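Local structure of protein-tyrosine-phosphatase PTP1 (Arabidopsis thaliana, 6KRW) at residues S45-N50 with D67-D72; S51-N56 with K87-A92; I76-C81 with V124-C129; S104-T109 with G231-H236. The protein removes phosphate from phosphotyrosine in proteins, dephosphorylating and probably inhibiting the MAP kinase MPK6, and helps modulate plant defence responses. All coordinates share one frame; numbering follows the deposited sequence.

Contact 1 of 4, residues S45-N50 with D67-D72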
# COMPACT_ATOMS: atom_id res chain seq x y z
N SER A 45 3.61 -15.77 17.99
CA SER A 45 3.24 -17.21 18.01
C SER A 45 1.88 -17.43 17.34
O SER A 45 1.65 -18.58 16.86
CB SER A 45 3.25 -17.75 19.40
OG SER A 45 2.31 -17.07 20.21
N GLU A 46 1.02 -16.42 17.29
CA GLU A 46 -0.30 -16.57 16.65
C GLU A 46 -0.13 -16.90 15.17
O GLU A 46 -1.03 -17.53 14.56
CB GLU A 46 -1.17 -15.35 16.89
CG GLU A 46 -1.48 -15.12 18.36
CD GLU A 46 -2.39 -13.95 18.66
OE1 GLU A 46 -3.57 -14.01 18.25
OE2 GLU A 46 -1.90 -12.97 19.27
N LEU A 47 0.95 -16.41 14.54
CA LEU A 47 1.17 -16.66 13.10
C LEU A 47 1.31 -18.15 12.81
O LEU A 47 1.00 -18.56 11.69
CB LEU A 47 2.43 -15.90 12.65
CG LEU A 47 2.34 -14.39 12.79
CD1 LEU A 47 3.70 -13.80 12.50
CD2 LEU A 47 1.29 -13.81 11.88
N LEU A 48 1.74 -18.96 13.79
CA LEU A 48 1.90 -20.41 13.51
C LEU A 48 0.54 -21.08 13.24
O LEU A 48 0.56 -22.12 12.59
CB LEU A 48 2.55 -21.09 14.70
CG LEU A 48 3.94 -20.59 15.05
CD1 LEU A 48 4.41 -21.30 16.30
CD2 LEU A 48 4.88 -20.81 13.88
N LEU A 49 -0.54 -20.45 13.66
CA LEU A 49 -1.90 -21.02 13.47
C LEU A 49 -2.69 -20.26 12.41
O LEU A 49 -3.54 -20.87 11.76
CB LEU A 49 -2.62 -21.06 14.82
CG LEU A 49 -2.10 -22.14 15.77
CD1 LEU A 49 -2.42 -21.78 17.21
CD2 LEU A 49 -2.68 -23.50 15.41
N ASN A 50 -2.44 -18.97 12.23
CA ASN A 50 -3.26 -18.18 11.27
C ASN A 50 -2.52 -17.90 9.96
O ASN A 50 -3.17 -17.39 9.05
CB ASN A 50 -3.84 -16.93 11.92
CG ASN A 50 -2.79 -15.92 12.34
OD1 ASN A 50 -1.68 -15.89 11.79
ND2 ASN A 50 -3.12 -15.11 13.33
N ASP A 67 8.72 -12.64 10.60
CA ASP A 67 7.52 -12.34 11.43
C ASP A 67 6.57 -11.40 10.68
O ASP A 67 5.62 -10.88 11.30
CB ASP A 67 7.96 -11.75 12.77
CG ASP A 67 8.82 -10.49 12.65
OD1 ASP A 67 9.28 -10.19 11.53
OD2 ASP A 67 9.03 -9.84 13.68
N VAL A 68 6.80 -11.16 9.38
CA VAL A 68 5.85 -10.33 8.59
C VAL A 68 5.39 -11.17 7.41
O VAL A 68 6.11 -11.34 6.42
CB VAL A 68 6.44 -8.99 8.12
CG1 VAL A 68 5.37 -8.21 7.36
CG2 VAL A 68 6.97 -8.19 9.30
N VAL A 69 4.23 -11.78 7.56
CA VAL A 69 3.67 -12.77 6.63
C VAL A 69 2.17 -12.52 6.57
O VAL A 69 1.59 -11.99 7.52
CB VAL A 69 3.95 -14.21 7.08
CG1 VAL A 69 5.42 -14.55 7.01
CG2 VAL A 69 3.40 -14.49 8.47
N PRO A 70 1.53 -12.89 5.44
CA PRO A 70 0.09 -12.76 5.32
C PRO A 70 -0.64 -13.90 6.05
O PRO A 70 -0.16 -15.02 6.09
CB PRO A 70 -0.17 -12.86 3.81
CG PRO A 70 0.92 -13.84 3.36
CD PRO A 70 2.13 -13.46 4.22
N PHE A 71 -1.80 -13.53 6.57
CA PHE A 71 -2.75 -14.54 7.11
C PHE A 71 -3.25 -15.43 6.00
O PHE A 71 -3.50 -14.98 4.86
CB PHE A 71 -3.91 -13.80 7.77
CG PHE A 71 -3.52 -12.85 8.86
CD1 PHE A 71 -2.67 -13.24 9.89
CD2 PHE A 71 -4.04 -11.57 8.91
CE1 PHE A 71 -2.32 -12.35 10.90
CE2 PHE A 71 -3.69 -10.67 9.91
CZ PHE A 71 -2.83 -11.07 10.90
N ASP A 72 -3.49 -16.70 6.32
CA ASP A 72 -4.12 -17.62 5.35
C ASP A 72 -5.44 -17.06 4.84
O ASP A 72 -5.75 -17.26 3.65
CB ASP A 72 -4.35 -18.99 5.98
CG ASP A 72 -3.09 -19.74 6.35
OD1 ASP A 72 -2.06 -19.56 5.68
OD2 ASP A 72 -3.11 -20.56 7.29
O HOH W 1 -5.17 -20.94 8.92
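Asn-50 and Phe-71 lie alongside each other and point the same way, with the amide and ring planes 73° apart. CG of Asn-50 sits between its own backbone N and carbonyl carbon (chi1 65°). OD1 comes to the rim of the ring near its plane, 3.4 Å from Phe-71 CD1, while Asn-50 ND2 is 3.8 Å from Phe-71 CE1. An alanine here would keep the backbone link to Asp-72 but would probably open a gap along the CD1 and CE1 side of Phe-71, leaving the ring freer to shift. Leu-47 reaches the same ring from one turn earlier in the short helix, its CD2 lying 4.0 Å from Phe-71 CE1. That methyl is also 4.1 Å from Val-69 CG2, and the two side chains cross obliquely.

Residues 67-72 continue from the KNRY sequence of classical tyrosine phosphatases, whose loop helps to shape the phosphotyrosine pocket. At the start of this segment Asp-67 presents its carbonyl O to Leu-47 CD1 at 3.7 Å. At the other end, Asp-72 N donates to Asn-50 O over 2.8 Å with an N-H...O angle of 165°, the donor lying in the carbonyl plane. A water donates to both Leu-49 O and Asp-72 OD2. That carboxylate is also bonded to Thr-52 OG1 through OD2 and to Val-53 N through OD1, at the start of the next helix.

Contact 2 of 4, residues S51-N56 with K87-A92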
# COMPACT_ATOMS: atom_id res chain seq x y z
N SER A 51 -1.24 -18.27 9.86
CA SER A 51 -0.44 -17.98 8.65
C SER A 51 0.34 -19.24 8.28
O SER A 51 1.53 -19.19 8.05
CB SER A 51 0.44 -16.76 8.86
OG SER A 51 -0.29 -15.66 9.29
N THR A 52 -0.33 -20.38 8.23
CA THR A 52 0.35 -21.68 8.04
C THR A 52 1.06 -21.75 6.69
O THR A 52 2.12 -22.38 6.61
CB THR A 52 -0.64 -22.84 8.20
OG1 THR A 52 -1.63 -22.82 7.18
CG2 THR A 52 -1.34 -22.77 9.54
N VAL A 53 0.48 -21.19 5.64
CA VAL A 53 1.10 -21.35 4.30
C VAL A 53 2.42 -20.55 4.27
O VAL A 53 3.41 -21.08 3.78
CB VAL A 53 0.14 -20.95 3.17
CG1 VAL A 53 0.82 -21.08 1.82
CG2 VAL A 53 -1.10 -21.82 3.23
N ALA A 54 2.39 -19.34 4.80
CA ALA A 54 3.59 -18.47 4.85
C ALA A 54 4.70 -19.14 5.67
O ALA A 54 5.90 -18.86 5.36
CB ALA A 54 3.25 -17.13 5.44
N MET A 55 4.33 -19.88 6.71
CA MET A 55 5.31 -20.46 7.68
C MET A 55 5.76 -21.85 7.19
O MET A 55 6.64 -22.41 7.82
CB MET A 55 4.73 -20.55 9.10
CG MET A 55 4.41 -19.20 9.74
SD MET A 55 5.79 -18.07 9.76
CE MET A 55 5.04 -16.60 10.43
N ASN A 56 5.21 -22.34 6.07
CA ASN A 56 5.59 -23.64 5.47
C ASN A 56 7.09 -23.66 5.16
O ASN A 56 7.57 -22.63 4.64
CB ASN A 56 4.90 -23.86 4.12
CG ASN A 56 3.92 -24.99 4.14
OD1 ASN A 56 4.05 -25.89 4.96
ND2 ASN A 56 2.96 -24.95 3.23
N LYS A 87 1.24 -23.88 -2.66
CA LYS A 87 -0.14 -23.36 -2.50
C LYS A 87 -0.22 -21.92 -3.02
O LYS A 87 -0.93 -21.10 -2.42
CB LYS A 87 -0.62 -23.50 -1.05
CG LYS A 87 -0.60 -24.92 -0.50
CD LYS A 87 -1.17 -25.03 0.90
CE LYS A 87 -1.26 -26.46 1.40
NZ LYS A 87 0.04 -26.94 1.89
N GLY A 88 0.51 -21.62 -4.10
CA GLY A 88 0.35 -20.31 -4.74
C GLY A 88 0.92 -19.16 -3.93
O GLY A 88 0.46 -18.03 -4.12
N TYR A 89 1.88 -19.43 -3.06
CA TYR A 89 2.24 -18.47 -2.00
C TYR A 89 3.03 -17.26 -2.56
O TYR A 89 4.04 -17.40 -3.25
CB TYR A 89 3.07 -19.14 -0.91
CG TYR A 89 3.44 -18.15 0.15
CD1 TYR A 89 2.50 -17.66 1.02
CD2 TYR A 89 4.73 -17.61 0.21
CE1 TYR A 89 2.81 -16.70 1.97
CE2 TYR A 89 5.06 -16.64 1.14
CZ TYR A 89 4.10 -16.17 2.01
OH TYR A 89 4.36 -15.21 2.94
N VAL A 90 2.55 -16.10 -2.18
CA VAL A 90 3.30 -14.83 -2.27
C VAL A 90 3.05 -14.06 -0.98
O VAL A 90 1.94 -14.15 -0.41
CB VAL A 90 2.92 -14.07 -3.54
CG1 VAL A 90 1.45 -13.82 -3.67
CG2 VAL A 90 3.68 -12.75 -3.65
N ASN A 91 4.04 -13.33 -0.49
CA ASN A 91 3.89 -12.53 0.74
C ASN A 91 3.09 -11.29 0.40
O ASN A 91 3.68 -10.24 0.08
CB ASN A 91 5.23 -12.28 1.40
CG ASN A 91 5.07 -11.72 2.79
OD1 ASN A 91 4.22 -10.85 3.03
ND2 ASN A 91 5.90 -12.18 3.71
N ALA A 92 1.77 -11.39 0.42
CA ALA A 92 0.89 -10.32 -0.07
C ALA A 92 -0.48 -10.53 0.55
O ALA A 92 -0.92 -11.72 0.63
CB ALA A 92 0.79 -10.34 -1.58
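Tyr-89 and Lys-87, in and just before a short, weakly bonded strand (about 89-90) of the phosphatase domain, pack on the equally weakly bonded single-turn helix 52-55. The tyrosine leaves the backbone with CG anti to N (chi1 179°), and its side chain and that of Val-53 pass alongside each other, pointing opposite ways. CB lies 4.0 Å from Val-53 CG1, and ring atom CD1 is 3.9 Å from the same methyl. Further out the neighbour changes to Ala-54: Tyr-89 CE1 is 3.5 Å from both CA and CB of that residue, and CZ keeps close to the same pair. At the tip, Tyr-89 OH stands 3.3 Å from Ala-54 CB. Its hydrogen bond goes elsewhere, to Asn-63 OD1; Asn-63 ND2 in turn binds Ala-54 O, so this one amide ties the phenol to the helix backbone. Beyond the strand, Asn-91 is the centre of an inverse gamma turn where the chain changes direction, and its side chain also bonds to Asn-63.

Lys-87 packs on both methyls of Val-53, CB near CG1 and CD 4.0 Å from Val-53 CG2. Its chain runs extended as far as CE; chi4 (80°) then bends the end, and NZ stops 3.8 Å from Asn-56 ND2.

Contact 3 of 4, residues I76-C81 with V124-C129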
# COMPACT_ATOMS: atom_id res chain seq x y z
N ILE A 76 -2.92 -13.30 -0.91
CA ILE A 76 -3.09 -13.38 -2.37
C ILE A 76 -2.47 -14.67 -2.88
O ILE A 76 -1.31 -14.96 -2.58
CB ILE A 76 -2.45 -12.16 -3.06
CG1 ILE A 76 -2.99 -10.85 -2.48
CG2 ILE A 76 -2.64 -12.24 -4.57
CD1 ILE A 76 -4.49 -10.63 -2.64
N VAL A 77 -3.25 -15.45 -3.63
CA VAL A 77 -2.80 -16.75 -4.14
C VAL A 77 -2.49 -16.62 -5.63
O VAL A 77 -3.33 -16.15 -6.40
CB VAL A 77 -3.91 -17.79 -3.89
CG1 VAL A 77 -3.49 -19.14 -4.41
CG2 VAL A 77 -4.32 -17.84 -2.43
N LEU A 78 -1.34 -17.13 -6.02
CA LEU A 78 -1.01 -17.31 -7.45
C LEU A 78 -1.81 -18.52 -7.96
O LEU A 78 -1.65 -19.62 -7.41
CB LEU A 78 0.49 -17.52 -7.64
CG LEU A 78 1.36 -16.32 -7.26
CD1 LEU A 78 2.81 -16.71 -7.37
CD2 LEU A 78 1.04 -15.09 -8.10
N ASN A 79 -2.62 -18.31 -8.98
CA ASN A 79 -3.49 -19.36 -9.56
C ASN A 79 -3.70 -18.98 -11.02
O ASN A 79 -4.47 -18.07 -11.29
CB ASN A 79 -4.81 -19.47 -8.80
CG ASN A 79 -5.66 -20.62 -9.28
OD1 ASN A 79 -5.29 -21.29 -10.25
ND2 ASN A 79 -6.78 -20.87 -8.62
N PRO A 80 -3.03 -19.65 -11.97
CA PRO A 80 -2.20 -20.83 -11.74
C PRO A 80 -0.84 -20.56 -11.08
O PRO A 80 -0.38 -19.43 -11.07
CB PRO A 80 -1.96 -21.39 -13.16
CG PRO A 80 -2.02 -20.16 -14.04
CD PRO A 80 -3.07 -19.28 -13.39
N CYS A 81 -0.22 -21.60 -10.55
CA CYS A 81 1.11 -21.51 -9.90
C CYS A 81 1.94 -22.72 -10.29
O CYS A 81 1.38 -23.80 -10.45
CB CYS A 81 0.97 -21.44 -8.38
SG CYS A 81 2.57 -21.40 -7.54
N VAL A 124 0.81 -9.34 -10.29
CA VAL A 124 0.34 -8.09 -10.95
C VAL A 124 -0.55 -8.45 -12.14
O VAL A 124 -1.62 -7.83 -12.30
CB VAL A 124 1.55 -7.24 -11.41
CG1 VAL A 124 1.10 -6.10 -12.30
CG2 VAL A 124 2.35 -6.75 -10.23
N ILE A 125 -0.11 -9.39 -12.96
CA ILE A 125 -0.90 -9.77 -14.17
C ILE A 125 -2.20 -10.46 -13.73
O ILE A 125 -3.27 -10.07 -14.22
CB ILE A 125 -0.06 -10.66 -15.09
CG1 ILE A 125 1.15 -9.87 -15.62
CG2 ILE A 125 -0.92 -11.22 -16.22
CD1 ILE A 125 2.14 -10.73 -16.38
N GLN A 126 -2.10 -11.45 -12.84
CA GLN A 126 -3.29 -12.26 -12.46
C GLN A 126 -4.34 -11.39 -11.79
O GLN A 126 -5.53 -11.62 -12.02
CB GLN A 126 -2.86 -13.40 -11.53
CG GLN A 126 -2.08 -14.51 -12.24
CD GLN A 126 -1.87 -15.71 -11.35
OE1 GLN A 126 -2.34 -15.75 -10.21
NE2 GLN A 126 -1.15 -16.69 -11.88
N GLN A 127 -3.93 -10.40 -11.00
CA GLN A 127 -4.86 -9.50 -10.27
C GLN A 127 -5.15 -8.23 -11.08
O GLN A 127 -5.93 -7.40 -10.62
CB GLN A 127 -4.26 -9.17 -8.91
CG GLN A 127 -4.05 -10.38 -8.00
CD GLN A 127 -5.31 -11.15 -7.75
OE1 GLN A 127 -6.40 -10.57 -7.71
NE2 GLN A 127 -5.17 -12.47 -7.59
N HIS A 128 -4.55 -8.09 -12.26
CA HIS A 128 -4.67 -6.89 -13.15
C HIS A 128 -4.57 -5.59 -12.34
O HIS A 128 -5.44 -4.70 -12.45
CB HIS A 128 -5.94 -6.97 -14.02
CG HIS A 128 -7.22 -7.17 -13.30
ND1 HIS A 128 -7.90 -6.13 -12.71
CD2 HIS A 128 -7.93 -8.29 -13.02
CE1 HIS A 128 -8.98 -6.60 -12.09
NE2 HIS A 128 -9.03 -7.91 -12.30
N CYS A 129 -3.50 -5.48 -11.56
CA CYS A 129 -3.27 -4.29 -10.70
C CYS A 129 -2.87 -3.11 -11.57
O CYS A 129 -1.90 -3.23 -12.28
CB CYS A 129 -2.17 -4.54 -9.68
SG CYS A 129 -2.57 -5.92 -8.57
O HOH W 2 -2.72 -13.92 -8.10
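Gln-126 reaches from the last turn of its helix to the backbone of Asn-79 and Pro-80, and buries more surface in this contact than any other residue. CD is anti to CA (chi2 -171°), which carries the amide straight out to the loop, and both ends of the amide are used. Asn-79 N donates to OE1 of Gln-126 at 2.9 Å in a nearly straight bond (169°). Gln-126 NE2 donates to Pro-80 O at 3.0 Å, with the oxygen in the plane of the amide and the N-H on a carbonyl lone pair. NE2 also bonds to Glu-122 OE2, one turn back. Bonds at both ends together fix the amide's rotation, and the carboxylate would probably polarise it. A cis peptide precedes Pro-80, whose CD lies 3.6 Å from Gln-126 NE2.

Gln-127 joins in through a water that donates to Gln-126 OE1 and to Val-77 O and accepts from Gln-127 NE2, the last at 2.9 Å. Bent at chi2 (-57°), the Gln-127 side chain also crosses Ile-76, with NE2 3.9 Å from Ile-76 CG2.

His-128, with positive phi, closes the helix in a Schellman motif just after these two glutamines. The end of strand 75-77 and the loop after it thus lie against the C-terminal end of helix 117-126. Ile-76 and Leu-78 both touch Met-123 of that helix, and Ile-76 and Gln-127 both reach Ile-107 of strand 106-109.

Contact 4 of 4, residues S104-T109 with G231-H236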
# COMPACT_ATOMS: atom_id res chain seq x y z
N SER A 104 -11.00 2.14 -3.12
CA SER A 104 -9.94 1.23 -3.61
C SER A 104 -9.73 0.08 -2.62
O SER A 104 -9.82 0.29 -1.39
CB SER A 104 -8.63 1.94 -3.78
OG SER A 104 -8.78 3.12 -4.59
N GLN A 105 -9.36 -1.05 -3.18
CA GLN A 105 -8.77 -2.14 -2.40
C GLN A 105 -7.27 -2.16 -2.69
O GLN A 105 -6.85 -1.68 -3.80
CB GLN A 105 -9.47 -3.46 -2.70
CG GLN A 105 -9.23 -4.02 -4.08
CD GLN A 105 -10.09 -5.22 -4.39
OE1 GLN A 105 -10.52 -5.96 -3.47
NE2 GLN A 105 -10.32 -5.45 -5.68
N PHE A 106 -6.51 -2.65 -1.75
CA PHE A 106 -5.04 -2.71 -1.87
C PHE A 106 -4.55 -4.13 -1.76
O PHE A 106 -5.15 -4.99 -1.09
CB PHE A 106 -4.34 -1.87 -0.81
CG PHE A 106 -4.95 -0.52 -0.59
CD1 PHE A 106 -5.94 -0.33 0.36
CD2 PHE A 106 -4.51 0.58 -1.31
CE1 PHE A 106 -6.51 0.91 0.57
CE2 PHE A 106 -5.06 1.83 -1.08
CZ PHE A 106 -6.06 2.01 -0.14
N ILE A 107 -3.41 -4.39 -2.37
CA ILE A 107 -2.53 -5.52 -2.04
C ILE A 107 -1.32 -4.98 -1.30
O ILE A 107 -0.50 -4.26 -1.92
CB ILE A 107 -2.18 -6.37 -3.25
CG1 ILE A 107 -3.43 -7.08 -3.79
CG2 ILE A 107 -1.10 -7.37 -2.89
CD1 ILE A 107 -3.19 -7.79 -5.09
N ALA A 108 -1.24 -5.25 -0.01
CA ALA A 108 -0.07 -4.87 0.81
C ALA A 108 0.93 -5.99 0.71
O ALA A 108 0.58 -7.15 1.01
CB ALA A 108 -0.47 -4.58 2.22
N THR A 109 2.15 -5.70 0.25
CA THR A 109 3.12 -6.77 0.00
C THR A 109 4.52 -6.30 0.39
O THR A 109 4.72 -5.10 0.58
CB THR A 109 3.00 -7.25 -1.45
OG1 THR A 109 3.81 -8.39 -1.64
CG2 THR A 109 3.39 -6.18 -2.44
N GLY A 231 -8.84 -2.61 -10.50
CA GLY A 231 -8.12 -3.68 -9.79
C GLY A 231 -7.47 -3.14 -8.53
O GLY A 231 -7.50 -1.94 -8.26
N PRO A 232 -6.92 -4.04 -7.69
CA PRO A 232 -6.25 -3.62 -6.47
C PRO A 232 -5.03 -2.74 -6.75
O PRO A 232 -4.34 -2.95 -7.71
CB PRO A 232 -5.84 -4.93 -5.78
CG PRO A 232 -6.62 -6.02 -6.48
CD PRO A 232 -6.85 -5.49 -7.90
N ILE A 233 -4.81 -1.78 -5.87
CA ILE A 233 -3.57 -0.96 -5.86
C ILE A 233 -2.52 -1.69 -5.04
O ILE A 233 -2.76 -1.95 -3.85
CB ILE A 233 -3.83 0.44 -5.29
CG1 ILE A 233 -4.78 1.22 -6.19
CG2 ILE A 233 -2.53 1.17 -5.02
CD1 ILE A 233 -5.27 2.49 -5.59
N ILE A 234 -1.41 -2.05 -5.66
CA ILE A 234 -0.28 -2.61 -4.91
C ILE A 234 0.38 -1.52 -4.11
O ILE A 234 0.68 -0.48 -4.67
CB ILE A 234 0.69 -3.37 -5.83
CG1 ILE A 234 0.03 -4.64 -6.37
CG2 ILE A 234 1.96 -3.68 -5.10
CD1 ILE A 234 0.81 -5.29 -7.50
N VAL A 235 0.61 -1.75 -2.84
CA VAL A 235 1.39 -0.83 -1.97
C VAL A 235 2.46 -1.63 -1.29
O VAL A 235 2.14 -2.70 -0.71
CB VAL A 235 0.55 -0.04 -0.97
CG1 VAL A 235 1.39 0.98 -0.24
CG2 VAL A 235 -0.66 0.61 -1.60
N HIS A 236 3.72 -1.21 -1.41
CA HIS A 236 4.79 -1.97 -0.74
C HIS A 236 5.87 -1.02 -0.24
O HIS A 236 6.07 0.07 -0.83
CB HIS A 236 5.36 -3.05 -1.64
CG HIS A 236 6.36 -2.59 -2.66
ND1 HIS A 236 7.69 -2.52 -2.34
CD2 HIS A 236 6.23 -2.34 -3.97
CE1 HIS A 236 8.37 -2.12 -3.44
NE2 HIS A 236 7.49 -1.98 -4.46
O HOH W 3 -9.24 -1.06 -6.06
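Gln-105, Ile-107 and Thr-109 exchange four backbone hydrogen bonds with Ile-233 and Val-235 in a parallel strand pair. Ile-233 N donates to Gln-105 O at 2.9 Å, and Ile-107 N to Ile-233 O from 43° above the carbonyl plane. Val-235 N to Ile-107 O is the straightest bond (172°), and Thr-109 N to Val-235 O the longest at 3.1 Å. At the start a water accepts from Gln-105 N and lies 2.9 Å from Gly-231 O, to which it can donate.

CG of Gln-105 stands between its backbone N and carbonyl carbon (chi1 69°), against CA and CB of Pro-232. The two side chains lie alongside, pointing the same way, with Gln-105 NE2 3.8 Å from Pro-232 CG. An alanine here would probably uncover this flank of the proline ring while leaving the backbone bonds in place. Ile-107 meets the ring too, its CG1 3.8 Å from Pro-232 CB. Phe-106 runs beside Val-235 on the opposite face, its CD2 3.9 Å from Val-235 CG2.

The strands sit in the central mixed sheet between 92-95, antiparallel to 106-109, and 131-134, parallel to 233-236. Helix 242-259 covers the face of Phe-106, Ile-233 and Val-235; on the other face Val-124 of helix 117-126 touches Ile-234. His-236, bonded through NE2 to Tyr-150 OH, ends the strand and begins the HCX5R signature, whose loop carries the nucleophile Cys-237.

Overall arrangement
Contact 4 is the core one, its centre about 5 Å from that of the chain, and rests on regular strand bonds with apolar packing on both faces. The others are centred 17 to 19 Å out: contact 2 is buried, contacts 1 and 3 only partly. They depend more on side chains: an amide beside a ring plus one backbone bond in contact 1, a tyrosine on a helix in contact 2, a glutamine bonded to backbone in contact 3. Contacts 1 and 2 use consecutive short helices and meet where Asp-72 bonds Thr-52. Backbone bonds Gly-88 to Leu-78 and Ala-92 to Ile-76 join contact 2 to contact 3, while Asn-91 O to Thr-109 OG1 links contact 2 with the core sheet.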